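Side-chain contact in ADP-ribose pyrophosphatase (Streptococcus suis, PDB 3O8S), which probably hydrolyses the diphosphate linkage of ADP-ribose or a related nucleoside diphosphate: residues I130-K133 with H134-N137. Sequence-based numbering, arbitrary orientation.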
loop_
_atom_site.group_PDB
_atom_site.type_symbol
_atom_site.label_atom_id
_atom_site.label_comp_id
_atom_site.label_asym_id
_atom_site.label_seq_id
_atom_site.Cartn_x
_atom_site.Cartn_y
_atom_site.Cartn_z
ATOM N N ILE A 130 -4.490 -0.498 2.807
ATOM C CA ILE A 130 -4.338 -1.070 1.457
ATOM C C ILE A 130 -5.296 -2.245 1.456
ATOM O O ILE A 130 -4.999 -3.270 2.054
ATOM C CB ILE A 130 -2.889 -1.468 1.093
ATOM C CG1 ILE A 130 -1.911 -0.356 1.394
ATOM C CG2 ILE A 130 -2.762 -1.949 -0.347
ATOM C CD1 ILE A 130 -0.881 -0.839 2.238
ATOM N N LEU A 131 -6.473 -2.084 0.856
ATOM C CA LEU A 131 -7.487 -3.102 0.992
ATOM C C LEU A 131 -7.977 -3.673 -0.304
ATOM O O LEU A 131 -8.155 -2.978 -1.287
ATOM C CB LEU A 131 -8.691 -2.508 1.765
ATOM C CG LEU A 131 -8.436 -2.049 3.200
ATOM C CD1 LEU A 131 -9.555 -1.145 3.686
ATOM C CD2 LEU A 131 -8.199 -3.247 4.143
ATOM N N ASP A 132 -8.275 -4.949 -0.264
ATOM C CA ASP A 132 -8.829 -5.657 -1.385
ATOM C C ASP A 132 -10.324 -5.315 -1.475
ATOM O O ASP A 132 -11.068 -5.596 -0.530
ATOM C CB ASP A 132 -8.583 -7.152 -1.193
ATOM C CG ASP A 132 -9.165 -7.999 -2.279
ATOM O OD1 ASP A 132 -8.638 -7.957 -3.409
ATOM O OD2 ASP A 132 -10.154 -8.694 -2.008
ATOM N N LYS A 133 -10.738 -4.643 -2.574
ATOM C CA LYS A 133 -12.133 -4.263 -2.859
ATOM C C LYS A 133 -13.116 -5.435 -2.624
ATOM O O LYS A 133 -14.121 -5.244 -1.936
ATOM C CB LYS A 133 -12.290 -3.758 -4.309
ATOM C CG LYS A 133 -13.661 -3.142 -4.577
ATOM C CD LYS A 133 -13.835 -2.719 -6.014
ATOM C CE LYS A 133 -15.154 -2.015 -6.224
ATOM N NZ LYS A 133 -15.406 -1.759 -7.663
ATOM N N HIS A 134 -12.806 -6.636 -3.163
ATOM C CA HIS A 134 -13.656 -7.832 -3.041
ATOM C C HIS A 134 -13.957 -8.208 -1.580
ATOM O O HIS A 134 -15.059 -8.663 -1.291
ATOM C CB HIS A 134 -13.019 -9.026 -3.757
ATOM C CG HIS A 134 -13.892 -10.240 -3.810
ATOM N ND1 HIS A 134 -13.520 -11.423 -3.192
ATOM C CD2 HIS A 134 -15.101 -10.414 -4.397
ATOM C CE1 HIS A 134 -14.500 -12.281 -3.435
ATOM N NE2 HIS A 134 -15.474 -11.720 -4.157
ATOM N N LYS A 135 -12.990 -7.999 -0.669
ATOM C CA LYS A 135 -13.132 -8.344 0.745
ATOM C C LYS A 135 -13.771 -7.229 1.585
ATOM O O LYS A 135 -14.236 -7.512 2.693
ATOM C CB LYS A 135 -11.753 -8.674 1.342
ATOM C CG LYS A 135 -11.151 -10.001 0.894
ATOM C CD LYS A 135 -9.811 -10.220 1.577
ATOM C CE LYS A 135 -9.020 -11.345 0.972
ATOM N NZ LYS A 135 -7.792 -11.616 1.768
ATOM N N ASN A 136 -13.790 -5.977 1.078
ATOM C CA ASN A 136 -14.239 -4.818 1.855
ATOM C C ASN A 136 -15.362 -3.962 1.242
ATOM O O ASN A 136 -15.967 -3.181 1.981
ATOM C CB ASN A 136 -13.031 -3.900 2.113
ATOM C CG ASN A 136 -11.941 -4.569 2.920
ATOM O OD1 ASN A 136 -11.950 -4.548 4.157
ATOM N ND2 ASN A 136 -11.016 -5.238 2.237
ATOM N N ASN A 137 -15.596 -4.032 -0.079
ATOM C CA ASN A 137 -16.611 -3.174 -0.727
ATOM C C ASN A 137 -17.625 -3.987 -1.562
ATOM O O ASN A 137 -17.248 -5.024 -2.107
ATOM C CB ASN A 137 -15.939 -2.089 -1.589
ATOM C CG ASN A 137 -15.005 -1.207 -0.794
ATOM O OD1 ASN A 137 -13.890 -1.607 -0.431
ATOM N ND2 ASN A 137 -15.458 -0.005 -0.455
#
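The flat amide of Asn136 turns one face to Leu131, whose CB lies 3.6 Å from Asn136 ND2 and whose CD2 lies 4.0 Å from Asn136 OD1; the two side chains cross nearly at right angles. At the amide's edge, Asn136 ND2 donates to Asp132 O in the plane of the amide, 2.8 Å away and nearly straight (168°), although the donor is tilted from the plane of the receiving carbonyl. With chi1 at -62°, Asn136 CG stands beside its own backbone N, which brings the amide back over the start of the turn. The same ND2 also donates to the side-chain carboxylate of Asp206, which also accepts from the backbone N-H of Asp132.

The Asp132 carboxylate illustrates capping. Its CG is anti to the backbone N (chi1 178°), and OD2 reaches forward to accept a weak bond from Lys135 N at 3.2 Å, while His134 CB and Lys135 CG press against that oxygen, the latter at 3.3 Å. The extended Lys135 chain carries NZ on to salt bridges with the C-terminal carboxylate of Asp206 and with Asp108 of the second subunit.

Lys133 O closes the turn: Asn137 N meets it in the carbonyl plane at 2.7 Å, whereas Asn136 N, at 3.1 Å, approaches from above that plane. The Asn137 amide is held by Leu181 O and Gln188.

Together these contacts form an N-capped single helical turn, with Asp132 as the N-cap, that ends the long strand 120-132 of the Nudix-domain mixed sheet and, through Lys135, touches the subunit interface.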